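Local coordinates for protein vaginolysin (Gardnerella vaginalis, PDB 5IMY) that probably acts as a secreted pore-forming toxin that recognises cholesterol in host membranes, as other cholesterol-dependent cytolysins do, at residues Tyr28-Tyr34 / Val247-Pro253; Lys36-Leu40 / Glu359-Gln364; Ala111-Ile116 / Asp231-Pro235. All coordinates share one frame; numbering follows the deposited sequence.

Contact 1: Tyr28-Tyr34 / Val247-Pro253; sequences YLWDLQY and VDNKRPP
Tyr34 and Pro252 cross at a slant, the proline laid over one face of the phenol ring. Pro252 CG stands 3.4 Å from the centroid of the Tyr34 ring, 18° off the ring normal, which makes a CH-pi contact. Pro252 CG is offset toward the rim on the CD2 side, 3.2 Å from Tyr34 CD2. A chi1 of 50° sets Tyr34 CG between its own backbone N and carbonyl carbon and brings the flat of the ring to the proline. Beyond the ring, a water joins Tyr34 OH, at 2.8 Å, to the carbonyl of Pro253.

Tyr28 uses its phenol differently. Its hydroxyl donates in the ring plane to Val247 O, a short bond of 2.5 Å between Tyr28 OH and Val247 O that lands on a lone pair of the carbonyl. Leu32 sits between the two tyrosines. One methyl turns to Pro253, with Leu32 CD1 3.5 Å from Pro253 CD; the other, CD2, lies over one face of the Tyr28 ring, offset toward its rim, and comes within 3.5 Å of Asn249 N, where the type I turn from Asp248 to Arg251 bends the second segment.

The contact thus seats the end of helix 22-30 and the chain that leaves it against the loop leading from helix 240-243 into strand 253-261. Leu29 and Val247 both rest on Leu242 of helix 240-243, Pro253 pairs through its backbone with Val355, and the ring of Tyr34 meets that of Phe354 in strand 347-354.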
loop_
_atom_site.group_PDB
_atom_site.type_symbol
_atom_site.label_atom_id
_atom_site.label_comp_id
_atom_site.label_asym_id
_atom_site.label_seq_id
_atom_site.Cartn_x
_atom_site.Cartn_y
_atom_site.Cartn_z
ATOM N N TYR A 28 41.622 30.980 -25.970
ATOM C CA TYR A 28 40.795 31.438 -24.859
ATOM C C TYR A 28 39.475 30.677 -24.802
ATOM O O TYR A 28 39.034 30.274 -23.719
ATOM C CB TYR A 28 40.543 32.941 -24.978
ATOM C CG TYR A 28 39.598 33.481 -23.930
ATOM C CD1 TYR A 28 39.987 33.576 -22.601
ATOM C CD2 TYR A 28 38.318 33.897 -24.269
ATOM C CE1 TYR A 28 39.128 34.066 -21.637
ATOM C CE2 TYR A 28 37.450 34.391 -23.314
ATOM C CZ TYR A 28 37.861 34.473 -21.998
ATOM O OH TYR A 28 37.005 34.964 -21.041
ATOM N N LEU A 29 38.834 30.465 -25.952
ATOM C CA LEU A 29 37.561 29.754 -25.964
ATOM C C LEU A 29 37.745 28.265 -25.703
ATOM O O LEU A 29 36.868 27.629 -25.110
ATOM C CB LEU A 29 36.848 29.974 -27.299
ATOM C CG LEU A 29 36.587 31.430 -27.695
ATOM C CD1 LEU A 29 35.816 31.491 -29.005
ATOM C CD2 LEU A 29 35.843 32.182 -26.600
ATOM N N TRP A 30 38.872 27.693 -26.136
ATOM C CA TRP A 30 39.125 26.276 -25.894
ATOM C C TRP A 30 39.488 26.006 -24.441
ATOM O O TRP A 30 39.147 24.944 -23.907
ATOM C CB TRP A 30 40.248 25.780 -26.806
ATOM C CG TRP A 30 39.825 25.441 -28.204
ATOM C CD1 TRP A 30 38.610 24.965 -28.604
ATOM C CD2 TRP A 30 40.622 25.552 -29.387
ATOM N NE1 TRP A 30 38.604 24.768 -29.963
ATOM C CE2 TRP A 30 39.827 25.125 -30.469
ATOM C CE3 TRP A 30 41.933 25.971 -29.638
ATOM C CZ2 TRP A 30 40.298 25.105 -31.780
ATOM C CZ3 TRP A 30 42.398 25.949 -30.940
ATOM C CH2 TRP A 30 41.583 25.521 -31.994
ATOM N N ASP A 31 40.175 26.940 -23.788
ATOM C CA ASP A 31 40.684 26.734 -22.440
ATOM C C ASP A 31 39.714 27.191 -21.358
ATOM O O ASP A 31 40.094 27.230 -20.182
ATOM C CB ASP A 31 42.024 27.455 -22.273
ATOM C CG ASP A 31 43.080 26.952 -23.238
ATOM O OD1 ASP A 31 42.854 25.901 -23.875
ATOM O OD2 ASP A 31 44.138 27.605 -23.355
ATOM N N LEU A 32 38.481 27.540 -21.718
ATOM C CA LEU A 32 37.465 27.800 -20.709
ATOM C C LEU A 32 37.209 26.535 -19.900
ATOM O O LEU A 32 37.093 25.438 -20.452
ATOM C CB LEU A 32 36.167 28.276 -21.362
ATOM C CG LEU A 32 36.196 29.626 -22.080
ATOM C CD1 LEU A 32 34.965 29.768 -22.958
ATOM C CD2 LEU A 32 36.281 30.776 -21.089
ATOM N N GLN A 33 37.130 26.690 -18.581
ATOM C CA GLN A 33 36.948 25.571 -17.662
ATOM C C GLN A 33 35.634 25.751 -16.914
ATOM O O GLN A 33 35.538 26.593 -16.015
ATOM C CB GLN A 33 38.113 25.478 -16.682
ATOM C CG GLN A 33 39.256 24.601 -17.152
ATOM C CD GLN A 33 40.458 24.689 -16.235
ATOM O OE1 GLN A 33 40.987 25.773 -15.989
ATOM N NE2 GLN A 33 40.891 23.546 -15.717
ATOM N N TYR A 34 34.632 24.953 -17.271
ATOM C CA TYR A 34 33.364 24.950 -16.560
ATOM C C TYR A 34 32.818 23.531 -16.514
ATOM O O TYR A 34 33.227 22.655 -17.279
ATOM C CB TYR A 34 32.341 25.889 -17.215
ATOM C CG TYR A 34 32.187 25.687 -18.704
ATOM C CD1 TYR A 34 31.193 24.860 -19.215
ATOM C CD2 TYR A 34 33.034 26.325 -19.599
ATOM C CE1 TYR A 34 31.050 24.674 -20.577
ATOM C CE2 TYR A 34 32.900 26.148 -20.961
ATOM C CZ TYR A 34 31.905 25.321 -21.446
ATOM O OH TYR A 34 31.767 25.141 -22.805
ATOM N N VAL A 247 32.094 37.041 -20.823
ATOM C CA VAL A 247 32.189 35.736 -21.474
ATOM C C VAL A 247 33.445 35.067 -20.929
ATOM O O VAL A 247 34.551 35.285 -21.429
ATOM C CB VAL A 247 32.218 35.854 -23.000
ATOM C CG1 VAL A 247 32.195 34.470 -23.633
ATOM C CG2 VAL A 247 31.045 36.686 -23.493
ATOM N N ASP A 248 33.266 34.251 -19.893
ATOM C CA ASP A 248 34.362 33.552 -19.245
ATOM C C ASP A 248 33.823 32.218 -18.741
ATOM O O ASP A 248 32.655 31.877 -18.958
ATOM C CB ASP A 248 34.957 34.396 -18.113
ATOM C CG ASP A 248 33.901 34.932 -17.166
ATOM O OD1 ASP A 248 32.709 34.918 -17.533
ATOM O OD2 ASP A 248 34.265 35.376 -16.056
ATOM N N ASN A 249 34.680 31.457 -18.058
ATOM C CA ASN A 249 34.259 30.143 -17.589
ATOM C C ASN A 249 33.126 30.214 -16.575
ATOM O O ASN A 249 32.522 29.177 -16.281
ATOM C CB ASN A 249 35.433 29.359 -16.986
ATOM C CG ASN A 249 36.516 30.246 -16.408
ATOM O OD1 ASN A 249 36.238 31.296 -15.830
ATOM N ND2 ASN A 249 37.767 29.823 -16.568
ATOM N N LYS A 250 32.816 31.395 -16.040
ATOM C CA LYS A 250 31.626 31.544 -15.211
ATOM C C LYS A 250 30.362 31.665 -16.052
ATOM O O LYS A 250 29.273 31.310 -15.585
ATOM C CB LYS A 250 31.760 32.769 -14.307
ATOM C CG LYS A 250 32.435 32.490 -12.971
ATOM C CD LYS A 250 31.969 33.469 -11.904
ATOM C CE LYS A 250 30.538 33.180 -11.457
ATOM N NZ LYS A 250 29.871 34.387 -10.898
ATOM N N ARG A 251 30.483 32.170 -17.277
ATOM C CA ARG A 251 29.351 32.314 -18.193
ATOM C C ARG A 251 29.851 32.010 -19.596
ATOM O O ARG A 251 30.087 32.918 -20.401
ATOM C CB ARG A 251 28.747 33.716 -18.110
ATOM C CG ARG A 251 28.055 34.000 -16.784
ATOM C CD ARG A 251 28.006 35.480 -16.475
ATOM N NE ARG A 251 29.346 36.049 -16.355
ATOM C CZ ARG A 251 29.648 37.130 -15.644
ATOM N NH1 ARG A 251 28.708 37.774 -14.963
ATOM N NH2 ARG A 251 30.901 37.564 -15.604
ATOM N N PRO A 252 30.035 30.735 -19.921
ATOM C CA PRO A 252 30.648 30.378 -21.205
ATOM C C PRO A 252 29.732 30.719 -22.366
ATOM O O PRO A 252 28.534 30.970 -22.171
ATOM C CB PRO A 252 30.860 28.860 -21.092
ATOM C CG PRO A 252 30.686 28.535 -19.645
ATOM C CD PRO A 252 29.735 29.544 -19.111
ATOM N N PRO A 253 30.260 30.738 -23.587
ATOM C CA PRO A 253 29.430 31.029 -24.758
ATOM C C PRO A 253 28.787 29.793 -25.368
ATOM O O PRO A 253 29.349 28.696 -25.380
ATOM C CB PRO A 253 30.435 31.653 -25.736
ATOM C CG PRO A 253 31.729 31.015 -25.385
ATOM C CD PRO A 253 31.696 30.753 -23.908
HETATM O O HOH W 1 31.816 27.323 -24.605
#

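Contact 2: Lys36-Leu40 / Glu359-Gln364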
loop_
_atom_site.group_PDB
_atom_site.type_symbol
_atom_site.label_atom_id
_atom_site.label_comp_id
_atom_site.label_asym_id
_atom_site.label_seq_id
_atom_site.Cartn_x
_atom_site.Cartn_y
_atom_site.Cartn_z
ATOM N N LYS A 36 29.880 21.591 -17.460
ATOM C CA LYS A 36 28.786 21.886 -18.379
ATOM C C LYS A 36 27.424 21.469 -17.838
ATOM O O LYS A 36 26.410 21.805 -18.460
ATOM C CB LYS A 36 28.962 21.213 -19.747
ATOM C CG LYS A 36 30.288 20.504 -20.024
ATOM C CD LYS A 36 30.267 19.822 -21.393
ATOM C CE LYS A 36 29.056 18.905 -21.547
ATOM N NZ LYS A 36 28.748 18.123 -20.313
ATOM N N THR A 37 27.358 20.741 -16.721
ATOM C CA THR A 37 26.059 20.396 -16.148
ATOM C C THR A 37 25.574 21.475 -15.183
ATOM O O THR A 37 24.545 22.112 -15.423
ATOM C CB THR A 37 26.115 19.040 -15.436
ATOM O OG1 THR A 37 26.654 18.049 -16.317
ATOM C CG2 THR A 37 24.710 18.625 -15.011
ATOM N N ASN A 38 26.303 21.688 -14.085
ATOM C CA ASN A 38 25.857 22.653 -13.087
ATOM C C ASN A 38 25.843 24.080 -13.615
ATOM O O ASN A 38 25.254 24.953 -12.967
ATOM C CB ASN A 38 26.737 22.573 -11.839
ATOM C CG ASN A 38 26.344 21.429 -10.923
ATOM O OD1 ASN A 38 25.499 21.589 -10.042
ATOM N ND2 ASN A 38 26.952 20.267 -11.131
ATOM N N ILE A 39 26.466 24.341 -14.767
ATOM C CA ILE A 39 26.477 25.699 -15.297
ATOM C C ILE A 39 25.085 26.105 -15.764
ATOM O O ILE A 39 24.741 27.293 -15.746
ATOM C CB ILE A 39 27.515 25.822 -16.430
ATOM C CG1 ILE A 39 27.790 27.293 -16.754
ATOM C CG2 ILE A 39 27.045 25.099 -17.690
ATOM C CD1 ILE A 39 28.519 28.040 -15.652
ATOM N N LEU A 40 24.266 25.141 -16.188
ATOM C CA LEU A 40 22.926 25.408 -16.695
ATOM C C LEU A 40 21.861 24.677 -15.884
ATOM O O LEU A 40 20.777 24.382 -16.394
ATOM C CB LEU A 40 22.827 25.025 -18.172
ATOM C CG LEU A 40 23.483 25.981 -19.172
ATOM C CD1 LEU A 40 23.523 25.353 -20.556
ATOM C CD2 LEU A 40 22.748 27.312 -19.211
ATOM N N GLU A 359 29.429 20.893 -28.481
ATOM C CA GLU A 359 28.569 19.897 -27.857
ATOM C C GLU A 359 27.222 20.507 -27.501
ATOM O O GLU A 359 27.147 21.616 -26.964
ATOM C CB GLU A 359 29.228 19.327 -26.601
ATOM C CG GLU A 359 29.993 18.033 -26.832
ATOM C CD GLU A 359 30.882 17.663 -25.661
ATOM O OE1 GLU A 359 30.645 18.175 -24.546
ATOM O OE2 GLU A 359 31.821 16.862 -25.855
ATOM N N VAL A 360 26.152 19.772 -27.810
ATOM C CA VAL A 360 24.817 20.214 -27.432
ATOM C C VAL A 360 24.761 20.406 -25.924
ATOM O O VAL A 360 25.246 19.570 -25.151
ATOM C CB VAL A 360 23.763 19.201 -27.909
ATOM C CG1 VAL A 360 22.367 19.624 -27.467
ATOM C CG2 VAL A 360 23.822 19.046 -29.425
ATOM N N ALA A 361 24.166 21.517 -25.499
ATOM C CA ALA A 361 24.052 21.851 -24.087
ATOM C C ALA A 361 22.670 21.472 -23.573
ATOM O O ALA A 361 21.666 21.641 -24.273
ATOM C CB ALA A 361 24.301 23.342 -23.858
ATOM N N THR A 362 22.624 20.957 -22.347
ATOM C CA THR A 362 21.383 20.536 -21.719
ATOM C C THR A 362 21.121 21.374 -20.475
ATOM O O THR A 362 22.053 21.789 -19.779
ATOM C CB THR A 362 21.423 19.050 -21.335
ATOM O OG1 THR A 362 22.499 18.817 -20.419
ATOM C CG2 THR A 362 21.609 18.180 -22.569
ATOM N N LEU A 363 19.842 21.617 -20.202
ATOM C CA LEU A 363 19.409 22.368 -19.030
ATOM C C LEU A 363 18.775 21.406 -18.037
ATOM O O LEU A 363 17.816 20.702 -18.374
ATOM C CB LEU A 363 18.421 23.469 -19.412
ATOM C CG LEU A 363 19.049 24.769 -19.922
ATOM C CD1 LEU A 363 19.663 24.578 -21.301
ATOM C CD2 LEU A 363 18.023 25.893 -19.935
ATOM N N GLN A 364 19.310 21.380 -16.820
ATOM C CA GLN A 364 18.787 20.545 -15.748
ATOM C C GLN A 364 17.896 21.399 -14.855
ATOM O O GLN A 364 18.331 22.439 -14.349
ATOM C CB GLN A 364 19.922 19.917 -14.941
ATOM C CG GLN A 364 19.475 19.244 -13.649
ATOM C CD GLN A 364 20.601 18.494 -12.963
ATOM O OE1 GLN A 364 21.156 17.545 -13.515
ATOM N NE2 GLN A 364 20.947 18.923 -11.754
HETATM O O HOH W 2 25.319 20.678 -20.690
#
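Glu359 crosses Lys36 at about a right angle, its carboxylate lying against the lysine methylenes: Glu359 OE1 is 3.5 Å from Lys36 CE. The bends at chi3 and chi4 leave Lys36 NZ 4.6 Å from Glu359 OE1, so the opposite charges are close without forming a direct pair. Ala361 follows, its methyl 3.9 Å from Leu40 CD1; its side chain also touches Thr352 and Phe354 of strand 347-354. At Thr362 the segments are joined through a water that accepts from Thr362 N and donates to Lys36 O at 2.7 Å. Here the chain enters strand 363-389, the long strand of the cytolysin fold that runs toward the C-terminal beta-sandwich and pairs in parallel with strand 41-43. Leu363 meets Leu40 methyl to methyl, CD1 to CD1 at 4.0 Å; the buried Leu40 also packs on Leu101 and Met102 of helix 99-102. Gln364 N then donates a weak bond of 3.4 Å to Leu40 O, next to the backbone bond between Gln364 and Arg42. The extended Gln364 side chain, CG anti to the backbone N (chi1 169°), brings OE1 to 4.0 Å from Thr37 CG2, and Lys421 and Glu417 of the second subunit pack on Thr37 and Gln364, respectively.

Contact 3: Ala111-Ile116 / Asp231-Pro235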
loop_
_atom_site.group_PDB
_atom_site.type_symbol
_atom_site.label_atom_id
_atom_site.label_comp_id
_atom_site.label_asym_id
_atom_site.label_seq_id
_atom_site.Cartn_x
_atom_site.Cartn_y
_atom_site.Cartn_z
ATOM N N ALA A 111 28.921 41.388 -30.524
ATOM C CA ALA A 111 30.301 41.262 -30.969
ATOM C C ALA A 111 30.315 41.317 -32.485
ATOM O O ALA A 111 29.304 41.046 -33.143
ATOM C CB ALA A 111 30.942 39.962 -30.475
ATOM N N ASN A 112 31.466 41.683 -33.031
ATOM C CA ASN A 112 31.622 41.686 -34.474
ATOM C C ASN A 112 31.623 40.251 -34.976
ATOM O O ASN A 112 32.527 39.477 -34.650
ATOM C CB ASN A 112 32.910 42.400 -34.873
ATOM C CG ASN A 112 32.979 43.816 -34.340
ATOM O OD1 ASN A 112 31.953 44.458 -34.123
ATOM N ND2 ASN A 112 34.193 44.312 -34.130
ATOM N N ARG A 113 30.616 39.897 -35.763
ATOM C CA ARG A 113 30.401 38.530 -36.204
ATOM C C ARG A 113 30.956 38.302 -37.606
ATOM O O ARG A 113 31.196 39.240 -38.372
ATOM C CB ARG A 113 28.908 38.186 -36.181
ATOM C CG ARG A 113 28.301 38.158 -34.789
ATOM C CD ARG A 113 28.810 36.975 -33.982
ATOM N NE ARG A 113 28.465 35.704 -34.612
ATOM C CZ ARG A 113 27.280 35.112 -34.508
ATOM N NH1 ARG A 113 26.310 35.673 -33.796
ATOM N NH2 ARG A 113 27.060 33.956 -35.119
ATOM N N ALA A 114 31.150 37.034 -37.933
ATOM C CA ALA A 114 31.528 36.593 -39.262
ATOM C C ALA A 114 30.324 36.004 -39.980
ATOM O O ALA A 114 29.321 35.660 -39.351
ATOM C CB ALA A 114 32.639 35.541 -39.180
ATOM N N PRO A 115 30.379 35.881 -41.305
ATOM C CA PRO A 115 29.291 35.201 -42.013
ATOM C C PRO A 115 29.097 33.791 -41.482
ATOM O O PRO A 115 30.014 33.177 -40.934
ATOM C CB PRO A 115 29.761 35.196 -43.472
ATOM C CG PRO A 115 30.694 36.351 -43.568
ATOM C CD PRO A 115 31.377 36.438 -42.234
ATOM N N ILE A 116 27.879 33.279 -41.648
ATOM C CA ILE A 116 27.522 31.956 -41.160
ATOM C C ILE A 116 26.595 31.300 -42.173
ATOM O O ILE A 116 25.784 31.967 -42.824
ATOM C CB ILE A 116 26.869 32.029 -39.760
ATOM C CG1 ILE A 116 26.647 30.630 -39.190
ATOM C CG2 ILE A 116 25.555 32.805 -39.812
ATOM C CD1 ILE A 116 26.657 30.604 -37.678
ATOM N N ASP A 231 36.356 33.033 -35.059
ATOM C CA ASP A 231 35.330 33.242 -36.071
ATOM C C ASP A 231 34.026 32.672 -35.517
ATOM O O ASP A 231 34.037 31.906 -34.554
ATOM C CB ASP A 231 35.704 32.604 -37.410
ATOM C CG ASP A 231 34.894 31.358 -37.719
ATOM O OD1 ASP A 231 33.678 31.488 -37.978
ATOM O OD2 ASP A 231 35.474 30.252 -37.716
ATOM N N PHE A 232 32.914 32.987 -36.171
ATOM C CA PHE A 232 31.701 33.432 -35.493
ATOM C C PHE A 232 31.865 34.938 -35.385
ATOM O O PHE A 232 30.935 35.699 -35.660
ATOM C CB PHE A 232 31.480 32.847 -34.089
ATOM C CG PHE A 232 30.680 31.570 -34.055
ATOM C CD1 PHE A 232 29.367 31.541 -34.491
ATOM C CD2 PHE A 232 31.229 30.413 -33.520
ATOM C CE1 PHE A 232 28.625 30.370 -34.431
ATOM C CE2 PHE A 232 30.492 29.245 -33.457
ATOM C CZ PHE A 232 29.191 29.224 -33.911
ATOM N N PHE A 233 33.072 35.348 -35.005
ATOM C CA PHE A 233 33.444 36.732 -34.789
ATOM C C PHE A 233 34.305 37.253 -35.936
ATOM O O PHE A 233 34.744 36.511 -36.817
ATOM C CB PHE A 233 34.212 36.865 -33.472
ATOM C CG PHE A 233 33.633 36.076 -32.335
ATOM C CD1 PHE A 233 32.642 36.618 -31.542
ATOM C CD2 PHE A 233 34.098 34.801 -32.049
ATOM C CE1 PHE A 233 32.112 35.906 -30.489
ATOM C CE2 PHE A 233 33.570 34.082 -30.996
ATOM C CZ PHE A 233 32.578 34.635 -30.213
ATOM N N ALA A 234 34.579 38.558 -35.892
ATOM C CA ALA A 234 35.365 39.243 -36.917
ATOM C C ALA A 234 36.809 38.745 -36.926
ATOM O O ALA A 234 37.203 37.965 -36.045
ATOM C CB ALA A 234 35.329 40.754 -36.681
ATOM N N PRO A 235 37.618 39.151 -37.908
ATOM C CA PRO A 235 39.010 38.676 -37.972
ATOM C C PRO A 235 39.930 39.080 -36.822
ATOM O O PRO A 235 40.615 38.212 -36.271
ATOM C CB PRO A 235 39.497 39.262 -39.305
ATOM C CG PRO A 235 38.268 39.256 -40.150
ATOM C CD PRO A 235 37.164 39.668 -39.210
HETATM O O HOH W 3 29.218 33.772 -37.561
#
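Arg113 folds around the carbonyl oxygen of Phe232. Its CB lies 3.3 Å from Phe232 O, CG faces the same oxygen more loosely, and the bends at chi2 (-70°) and chi3 (-61°) curl the chain back, so that Arg113 CD comes to 3.0 Å from Phe232 O. Arg113 NE closes the curl with a hydrogen bond of 2.7 Å to Phe232 O; the N-H is bent, at 134°, but the oxygen lies in the guanidinium plane. Past CZ, the tip runs alongside the Phe232 side chain, both pointing the same way, and Arg113 NH2 arrives at the ring's edge, 3.4 Å from Phe232 CD1. NH2 also donates to Gly92 O and to a water that in turn donates to Ala114 O and Phe232 O. The Phe232 ring continues to Ile116, whose CD1 is 3.8 Å from Phe232 CE1.

The backbones run together through a single beta bridge between Arg113 and Phe233. Ala114 N donates to Phe232 O at 2.6 Å, from the face of the carbonyl plane opposite to that used by Arg113 NE. On the other flank Ala111 CB meets the edge of the Phe233 ring, 3.9 Å from Phe233 CD1, and that ring also packs on Leu25 and Leu29 of helix 22-30. The bridge joins the approach to strand 116-120 to the loop that leads to Cys236, which is disulfide-bonded to Cys18.

Phe232 O therefore takes one N-H on each side of its plane, neither along a lone pair, with a water as a third donor; the nearby guanidinium charge probably polarises this carbonyl further.

All three contacts are partly buried and lie on the same side of the chain's centre. Contact 1 is the middle one: its Pro252 and Lys250 pack on Ile39 of contact 2, and its Leu29 touches the Phe233 ring of contact 3, whereas contacts 2 and 3 do not touch. Contacts 1 and 2 take successive pieces of the N-terminal chain; contact 3 joins two loops, one of them earlier in the same connection, between strands 208-223 and 253-261, that supplies contact 1. Aromatic rings, prolines and one tyrosine hydroxyl dominate contact 1, leucine packing and a water bridge contact 2, and a backbone N-H and an arginine N-H converging on a single carbonyl contact 3. Contact 2 alone meets another subunit.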